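PDB 7M0O: 3-phosphoshikimate 1-carboxyvinyltransferase from Streptomyces sviceus, which probably transfers the enolpyruvyl group of phosphoenolpyruvate to the 5-hydroxyl of shikimate-3-phosphate, the sixth step of the pathway to chorismate. Local coordinates for residues A[62-67]-A[91-96]; A[140-145]-A[166-171]; A[194-199]-A[211-216]. All blocks are in the same frame, centred on the assembly; numbering follows the deposited sequence.

Contact 1: A[62-67]-A[91-96]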
loop_
_atom_site.group_PDB
_atom_site.type_symbol
_atom_site.label_atom_id
_atom_site.label_comp_id
_atom_site.label_asym_id
_atom_site.label_seq_id
_atom_site.Cartn_x
_atom_site.Cartn_y
_atom_site.Cartn_z
ATOM N N ARG A 62 -10.390 15.492 15.867
ATOM C CA ARG A 62 -10.199 16.875 16.302
ATOM C C ARG A 62 -10.146 17.759 15.066
ATOM O O ARG A 62 -9.075 17.961 14.474
ATOM C CB ARG A 62 -8.951 17.032 17.167
ATOM C CG ARG A 62 -9.007 16.199 18.438
ATOM C CD ARG A 62 -7.893 16.558 19.405
ATOM N NE ARG A 62 -8.016 17.954 19.838
ATOM C CZ ARG A 62 -8.801 18.362 20.835
ATOM N NH1 ARG A 62 -9.522 17.485 21.537
ATOM N NH2 ARG A 62 -8.863 19.646 21.139
ATOM N N PRO A 63 -11.288 18.312 14.652
ATOM C CA PRO A 63 -11.312 19.149 13.445
ATOM C C PRO A 63 -10.387 20.356 13.502
ATOM O O PRO A 63 -9.991 20.845 12.439
ATOM C CB PRO A 63 -12.789 19.568 13.340
ATOM C CG PRO A 63 -13.538 18.506 14.065
ATOM C CD PRO A 63 -12.638 18.084 15.201
ATOM N N GLN A 64 -10.007 20.846 14.693
ATOM C CA GLN A 64 -9.090 21.980 14.786
ATOM C C GLN A 64 -7.698 21.569 15.263
ATOM O O GLN A 64 -6.926 22.418 15.706
ATOM C CB GLN A 64 -9.653 23.081 15.691
ATOM C CG GLN A 64 -10.842 23.848 15.110
ATOM C CD GLN A 64 -10.579 24.408 13.738
ATOM O OE1 GLN A 64 -9.533 25.016 13.478
ATOM N NE2 GLN A 64 -11.530 24.203 12.839
ATOM N N GLY A 65 -7.354 20.284 15.176
ATOM C CA GLY A 65 -5.984 19.874 15.387
ATOM C C GLY A 65 -5.657 19.472 16.811
ATOM O O GLY A 65 -6.539 19.268 17.641
ATOM N N PRO A 66 -4.361 19.330 17.103
ATOM C CA PRO A 66 -3.935 18.826 18.415
ATOM C C PRO A 66 -4.531 19.607 19.578
ATOM O O PRO A 66 -4.671 20.830 19.524
ATOM C CB PRO A 66 -2.413 18.981 18.368
ATOM C CG PRO A 66 -2.082 18.835 16.901
ATOM C CD PRO A 66 -3.221 19.552 16.196
ATOM N N ALA A 67 -4.852 18.882 20.653
ATOM C CA ALA A 67 -5.413 19.516 21.842
ATOM C C ALA A 67 -4.369 20.354 22.571
ATOM O O ALA A 67 -4.634 21.504 22.951
ATOM C CB ALA A 67 -5.998 18.454 22.775
ATOM N N ALA A 91 -2.229 22.204 10.594
ATOM C CA ALA A 91 -3.594 22.694 10.471
ATOM C C ALA A 91 -4.192 23.124 11.803
ATOM O O ALA A 91 -5.265 23.733 11.805
ATOM C CB ALA A 91 -4.486 21.625 9.847
ATOM N N GLY A 92 -3.541 22.810 12.918
ATOM C CA GLY A 92 -3.994 23.155 14.253
ATOM C C GLY A 92 -3.345 24.424 14.776
ATOM O O GLY A 92 -2.916 25.292 14.012
ATOM N N HIS A 93 -3.251 24.521 16.102
ATOM C CA HIS A 93 -2.890 25.770 16.770
ATOM C C HIS A 93 -2.042 25.449 17.996
ATOM O O HIS A 93 -2.557 24.964 19.007
ATOM C CB HIS A 93 -4.158 26.547 17.146
ATOM C CG HIS A 93 -5.157 26.631 16.030
ATOM N ND1 HIS A 93 -5.225 27.707 15.166
ATOM C CD2 HIS A 93 -6.105 25.755 15.615
ATOM C CE1 HIS A 93 -6.174 27.492 14.272
ATOM N NE2 HIS A 93 -6.721 26.314 14.517
ATOM N N GLY A 94 -0.750 25.730 17.916
ATOM C CA GLY A 94 0.149 25.435 19.012
ATOM C C GLY A 94 1.577 25.410 18.506
ATOM O O GLY A 94 1.852 25.782 17.371
ATOM N N THR A 95 2.483 24.973 19.381
ATOM C CA THR A 95 3.912 24.891 19.051
ATOM C C THR A 95 4.386 23.447 19.170
ATOM O O THR A 95 4.354 22.874 20.262
ATOM C CB THR A 95 4.748 25.801 19.951
ATOM O OG1 THR A 95 4.166 27.109 19.978
ATOM C CG2 THR A 95 6.169 25.896 19.423
ATOM N N TYR A 96 4.831 22.864 18.053
ATOM C CA TYR A 96 5.083 21.422 17.976
ATOM C C TYR A 96 6.482 21.156 17.436
ATOM O O TYR A 96 6.798 21.521 16.298
ATOM C CB TYR A 96 4.013 20.745 17.110
ATOM C CG TYR A 96 2.623 21.123 17.576
ATOM C CD1 TYR A 96 2.141 20.662 18.793
ATOM C CD2 TYR A 96 1.813 21.994 16.834
ATOM C CE1 TYR A 96 0.883 21.010 19.251
ATOM C CE2 TYR A 96 0.554 22.333 17.281
ATOM C CZ TYR A 96 0.099 21.848 18.496
ATOM O OH TYR A 96 -1.153 22.188 18.961
HETATM O O HOH W 1 -7.199 21.173 11.936
HETATM O O HOH W 2 -4.863 22.639 17.585
HETATM O O HOH W 3 -7.725 23.971 12.011
#
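Gln64 and His93 meet at the surface end of this contact, and Pro66 and Tyr96 meet at its buried end. The setting is a beta-alpha-beta crossover of the EPSP synthase fold. Strand 70-74 is followed by helix 79-90 and then by the parallel strand 95-99. Segment 62-67 leads into the first of these strands, and segment 91-96 enters the second.

The Gln64 side chain bends at chi2 (-53°), which carries CD back from an extended course. Its amide oxygen OE1 lies at the edge of the His93 imidazole, close to the ring plane. His93 NE2 donates to Gln64 OE1 at 3.3 Å, with an N-H...O angle of 160°. The donor lies in the plane of the amide carbonyl, yet amide and ring are turned 34° from each other.

At the other end, Pro66 meets the phenol end of Tyr96 obliquely. Pro66 CB lies 3.5 Å from Tyr96 OH and 3.8 Å from Tyr96 CZ. The Tyr96 hydroxyl has its polar partner in Val68 O, and Leu46 packs against both side chains.

Between the two pairs the backbones come close. Gly65 CA and Gly92 CA are 4.0 Å apart, and neither residue has a side chain to hold them off. Gly65 also closes a type I beta turn that begins at Arg62. Gly92 CA makes a CA-H...O contact with Gln64 O at 3.4 Å. One water completes the joint: it donates to Gln64 O and to Pro66 O, and it accepts from His93 N at 2.9 Å.

Contact 2: A[140-145]-A[166-171]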
loop_
_atom_site.group_PDB
_atom_site.type_symbol
_atom_site.label_atom_id
_atom_site.label_comp_id
_atom_site.label_asym_id
_atom_site.label_seq_id
_atom_site.Cartn_x
_atom_site.Cartn_y
_atom_site.Cartn_z
ATOM N N GLY A 140 -3.334 27.249 12.083
ATOM C CA GLY A 140 -4.194 26.891 10.974
ATOM C C GLY A 140 -3.603 27.186 9.610
ATOM O O GLY A 140 -2.527 27.798 9.507
ATOM N N VAL A 141 -4.299 26.749 8.558
ATOM C CA VAL A 141 -3.897 26.972 7.172
ATOM C C VAL A 141 -5.053 27.641 6.445
ATOM O O VAL A 141 -6.166 27.101 6.418
ATOM C CB VAL A 141 -3.510 25.655 6.480
ATOM C CG1 VAL A 141 -3.179 25.918 5.031
ATOM C CG2 VAL A 141 -2.338 24.996 7.212
ATOM N N GLU A 142 -4.790 28.812 5.854
ATOM C CA GLU A 142 -5.843 29.557 5.167
ATOM C C GLU A 142 -6.356 28.789 3.960
ATOM O O GLU A 142 -7.568 28.618 3.787
ATOM C CB GLU A 142 -5.323 30.925 4.742
ATOM C CG GLU A 142 -6.410 31.827 4.145
ATOM C CD GLU A 142 -7.503 32.187 5.159
ATOM O OE1 GLU A 142 -7.217 32.243 6.373
ATOM O OE2 GLU A 142 -8.656 32.426 4.739
ATOM N N GLY A 143 -5.450 28.322 3.114
ATOM C CA GLY A 143 -5.808 27.599 1.915
ATOM C C GLY A 143 -5.491 28.365 0.647
ATOM O O GLY A 143 -4.659 29.272 0.616
ATOM N N GLY A 144 -6.174 27.979 -0.425
ATOM C CA GLY A 144 -5.922 28.570 -1.728
ATOM C C GLY A 144 -4.999 27.757 -2.615
ATOM O O GLY A 144 -4.902 26.535 -2.459
ATOM N N GLU A 145 -4.304 28.413 -3.541
ATOM C CA GLU A 145 -3.466 27.704 -4.506
ATOM C C GLU A 145 -2.138 27.284 -3.888
ATOM O O GLU A 145 -1.602 27.953 -3.001
ATOM C CB GLU A 145 -3.191 28.578 -5.731
ATOM C CG GLU A 145 -4.379 28.765 -6.649
ATOM C CD GLU A 145 -4.028 29.570 -7.886
ATOM O OE1 GLU A 145 -3.170 30.470 -7.783
ATOM O OE2 GLU A 145 -4.603 29.301 -8.962
ATOM N N LEU A 166 -9.153 20.577 6.007
ATOM C CA LEU A 166 -8.850 21.251 7.267
ATOM C C LEU A 166 -8.506 22.720 7.080
ATOM O O LEU A 166 -8.452 23.448 8.070
ATOM C CB LEU A 166 -7.687 20.557 7.985
ATOM C CG LEU A 166 -7.829 19.039 8.012
ATOM C CD1 LEU A 166 -6.644 18.396 8.750
ATOM C CD2 LEU A 166 -9.137 18.634 8.669
ATOM N N THR A 167 -8.259 23.160 5.850
ATOM C CA THR A 167 -7.921 24.550 5.602
ATOM C C THR A 167 -9.185 25.407 5.620
ATOM O O THR A 167 -10.313 24.912 5.522
ATOM C CB THR A 167 -7.205 24.699 4.262
ATOM O OG1 THR A 167 -8.153 24.531 3.199
ATOM C CG2 THR A 167 -6.087 23.670 4.132
ATOM N N ARG A 168 -8.984 26.720 5.766
ATOM C CA ARG A 168 -10.137 27.599 5.909
ATOM C C ARG A 168 -10.862 27.810 4.586
ATOM O O ARG A 168 -12.091 27.943 4.583
ATOM C CB ARG A 168 -9.693 28.926 6.526
ATOM C CG ARG A 168 -9.002 28.711 7.860
ATOM C CD ARG A 168 -8.802 30.004 8.635
ATOM N NE ARG A 168 -7.558 30.698 8.290
ATOM C CZ ARG A 168 -6.376 30.507 8.875
ATOM N NH1 ARG A 168 -6.226 29.618 9.854
ATOM N NH2 ARG A 168 -5.329 31.220 8.481
ATOM N N GLN A 169 -10.135 27.831 3.465
ATOM C CA GLN A 169 -10.731 28.114 2.165
ATOM C C GLN A 169 -10.655 26.952 1.185
ATOM O O GLN A 169 -11.081 27.110 0.037
ATOM C CB GLN A 169 -10.069 29.343 1.515
ATOM C CG GLN A 169 -9.996 30.598 2.409
ATOM C CD GLN A 169 -11.337 30.979 2.995
ATOM O OE1 GLN A 169 -12.393 30.677 2.422
ATOM N NE2 GLN A 169 -11.310 31.639 4.159
ATOM N N GLY A 170 -10.135 25.792 1.597
ATOM C CA GLY A 170 -9.868 24.709 0.673
ATOM C C GLY A 170 -8.535 24.891 -0.029
ATOM O O GLY A 170 -7.838 25.895 0.128
ATOM N N LEU A 171 -8.165 23.886 -0.820
ATOM C CA LEU A 171 -6.914 23.923 -1.563
ATOM C C LEU A 171 -7.151 23.746 -3.058
ATOM O O LEU A 171 -8.109 23.088 -3.491
ATOM C CB LEU A 171 -5.935 22.831 -1.061
ATOM C CG LEU A 171 -5.357 23.095 0.333
ATOM C CD1 LEU A 171 -4.460 21.900 0.735
ATOM C CD2 LEU A 171 -4.555 24.388 0.353
HETATM O O HOH W 4 -2.685 30.532 9.051
HETATM O O HOH W 5 -6.511 24.996 9.478
#
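Glu142 uses both carboxylate oxygens to hold two neighbouring side chains, Arg168 and Gln169. Its OE1 forms a salt bridge with Arg168. The bond from Arg168 NE to Glu142 OE1 is modelled as very short, 2.5 Å, so its exact length is doubtful. A weak second one from Arg168 NH2 reaches the same oxygen. The two side chains cross at about a right angle, with carboxylate and guanidinium planes 56° apart. Gln169 instead runs beside Glu142 and points the same way. Its NE2 donates to Glu142 OE2 at 2.8 Å, nearly in line with the C-O bond.

The guanidinium is positioned from further sides. One face lies over Val141 C and Glu142 N. NH1 is hydrogen-bonded to Ala139 O, and a water at the edge links NH2 to Gly140 O. The bend at chi3 (-87°) turns NE toward the carboxylate.

Beneath the side chains the backbones run parallel. Arg168 N donates to Val141 O at 2.9 Å, and Gln169 N to Glu142 O at 2.7 Å. Gly144 N donates to Gly170 O, also at 2.7 Å, where Gly144 and Leu171 form a parallel beta bridge. Strands 144-147 and 171-174 continue this pairing, with helix 155-163 as the crossover between them. Val141 CG1 touches Thr167 CG2 at 3.8 Å, while Thr167 OG1 is hydrogen-bonded to Gly164 O.

With a cation at OE1 and a neutral amide at OE2, the Glu142 carboxylate is probably kept ionised, its charge balanced by Arg168.

Contact 3: A[194-199]-A[211-216]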
loop_
_atom_site.group_PDB
_atom_site.type_symbol
_atom_site.label_atom_id
_atom_site.label_comp_id
_atom_site.label_asym_id
_atom_site.label_seq_id
_atom_site.Cartn_x
_atom_site.Cartn_y
_atom_site.Cartn_z
ATOM N N PHE A 194 -14.963 9.567 3.927
ATOM C CA PHE A 194 -15.026 10.495 5.042
ATOM C C PHE A 194 -15.715 11.806 4.658
ATOM O O PHE A 194 -15.502 12.831 5.310
ATOM C CB PHE A 194 -13.609 10.730 5.588
ATOM C CG PHE A 194 -13.095 9.593 6.442
ATOM C CD1 PHE A 194 -13.176 9.661 7.836
ATOM C CD2 PHE A 194 -12.553 8.464 5.866
ATOM C CE1 PHE A 194 -12.727 8.613 8.628
ATOM C CE2 PHE A 194 -12.088 7.413 6.652
ATOM C CZ PHE A 194 -12.166 7.480 8.027
ATOM N N GLY A 195 -16.509 11.791 3.592
ATOM C CA GLY A 195 -17.457 12.859 3.316
ATOM C C GLY A 195 -16.963 14.019 2.488
ATOM O O GLY A 195 -17.593 15.086 2.511
ATOM N N VAL A 196 -15.883 13.856 1.725
ATOM C CA VAL A 196 -15.312 14.951 0.949
ATOM C C VAL A 196 -15.136 14.515 -0.499
ATOM O O VAL A 196 -14.491 13.501 -0.767
ATOM C CB VAL A 196 -13.967 15.420 1.525
ATOM C CG1 VAL A 196 -13.299 16.320 0.522
ATOM C CG2 VAL A 196 -14.191 16.143 2.850
ATOM N N GLU A 197 -15.694 15.292 -1.430
ATOM C CA GLU A 197 -15.499 15.075 -2.859
ATOM C C GLU A 197 -14.419 16.017 -3.392
ATOM O O GLU A 197 -14.513 17.238 -3.223
ATOM C CB GLU A 197 -16.810 15.298 -3.625
ATOM C CG GLU A 197 -17.807 14.162 -3.513
ATOM C CD GLU A 197 -17.519 13.041 -4.503
ATOM O OE1 GLU A 197 -18.273 12.043 -4.510
ATOM O OE2 GLU A 197 -16.535 13.155 -5.271
ATOM N N VAL A 198 -13.414 15.457 -4.057
ATOM C CA VAL A 198 -12.343 16.229 -4.677
ATOM C C VAL A 198 -12.575 16.238 -6.182
ATOM O O VAL A 198 -12.935 15.210 -6.769
ATOM C CB VAL A 198 -10.948 15.653 -4.339
ATOM C CG1 VAL A 198 -9.854 16.335 -5.161
ATOM C CG2 VAL A 198 -10.645 15.777 -2.855
ATOM N N ALA A 199 -12.372 17.400 -6.806
ATOM C CA ALA A 199 -12.476 17.556 -8.250
ATOM C C ALA A 199 -11.098 17.810 -8.845
ATOM O O ALA A 199 -10.293 18.547 -8.266
ATOM C CB ALA A 199 -13.418 18.708 -8.605
ATOM N N GLY A 211 -14.036 20.207 6.355
ATOM C CA GLY A 211 -13.684 19.076 7.184
ATOM C C GLY A 211 -14.215 17.744 6.689
ATOM O O GLY A 211 -14.780 17.599 5.594
ATOM N N TYR A 212 -14.037 16.748 7.556
ATOM C CA TYR A 212 -14.405 15.363 7.320
ATOM C C TYR A 212 -15.509 14.919 8.271
ATOM O O TYR A 212 -15.699 15.497 9.342
ATOM C CB TYR A 212 -13.198 14.432 7.509
ATOM C CG TYR A 212 -12.057 14.618 6.537
ATOM C CD1 TYR A 212 -12.155 14.177 5.229
ATOM C CD2 TYR A 212 -10.863 15.211 6.942
ATOM C CE1 TYR A 212 -11.093 14.340 4.343
ATOM C CE2 TYR A 212 -9.802 15.363 6.074
ATOM C CZ TYR A 212 -9.922 14.936 4.778
ATOM O OH TYR A 212 -8.845 15.094 3.921
ATOM N N ARG A 213 -16.208 13.847 7.877
ATOM C CA ARG A 213 -17.244 13.210 8.685
ATOM C C ARG A 213 -16.736 11.853 9.161
ATOM O O ARG A 213 -16.416 10.993 8.331
ATOM C CB ARG A 213 -18.527 13.022 7.873
ATOM C CG ARG A 213 -19.591 14.100 8.089
ATOM C CD ARG A 213 -19.084 15.491 7.728
ATOM N NE ARG A 213 -18.309 15.490 6.486
ATOM C CZ ARG A 213 -17.906 16.587 5.846
ATOM N NH1 ARG A 213 -18.209 17.795 6.316
ATOM N NH2 ARG A 213 -17.201 16.474 4.727
ATOM N N ALA A 214 -16.696 11.649 10.480
ATOM C CA ALA A 214 -16.228 10.383 11.032
ATOM C C ALA A 214 -17.120 9.239 10.574
ATOM O O ALA A 214 -18.307 9.423 10.273
ATOM C CB ALA A 214 -16.208 10.419 12.558
ATOM N N THR A 215 -16.548 8.041 10.564
ATOM C CA THR A 215 -17.267 6.860 10.113
ATOM C C THR A 215 -16.593 5.617 10.693
ATOM O O THR A 215 -15.594 5.701 11.411
ATOM C CB THR A 215 -17.323 6.829 8.580
ATOM O OG1 THR A 215 -18.257 5.833 8.148
ATOM C CG2 THR A 215 -15.943 6.528 7.998
ATOM N N THR A 216 -17.179 4.456 10.411
ATOM C CA THR A 216 -16.511 3.181 10.623
ATOM C C THR A 216 -15.856 2.815 9.300
ATOM O O THR A 216 -16.544 2.731 8.281
ATOM C CB THR A 216 -17.493 2.097 11.077
ATOM O OG1 THR A 216 -17.892 2.331 12.432
ATOM C CG2 THR A 216 -16.853 0.712 11.004
#
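Phe194 packs against Tyr212, Arg213 and Thr215 just where helix 182-193 ends in a Schellman motif. Gly195, with positive phi, is the C-prime residue of that motif.

Phe194 CB rests 3.8 Å from Tyr212 CD1. With CG anti to the carbonyl carbon (chi1 -77°), the ring runs on beside the second segment. CG is 4.1 Å from Arg213 O, and CD1 is closer to it, at 3.5 Å. Farther out, CE1 and CZ both lie 3.9 Å from Thr215 CG2. That methyl stands over one face of the ring in a CH-pi contact, 14° off the ring normal. Leu17 of helix 8-20 and Thr25 of strand 24-28 also touch the Phe194 side chain. An alanine here would probably leave Thr215 CG2 without its aromatic partner and open a gap beside Arg213 O.

The backbone of Phe194 is held as well. Arg213 N donates to Phe194 O at 2.8 Å in a nearly straight bond (175°), from above the carbonyl plane. Val196 CG2 packs on Tyr212 CD1 at 3.7 Å. The Arg213 side chain folds back, and its NH2 makes a weak bond to Gly195 O at 2.6 Å.

In the fold
From the N terminus, the three contacts close one after another; none nests or crosses. Contact 1 closes a loop that holds strand 70-74 and helix 79-90. Contact 2 closes one around helix 155-163, at the start of a second parallel strand pair. Contact 3 brings together the two ends of the hairpin of strands 199-201 and 204-207, before the chain enters strand 216-218 beside strand 24-28. Contacts 1 and 2 join directly: Gly140 N probably donates to Gly92 O at 2.8 Å. Leu166 of contact 2 packs on Ala91 of contact 1 and Tyr212 of contact 3, so loops from three four-stranded sheets meet.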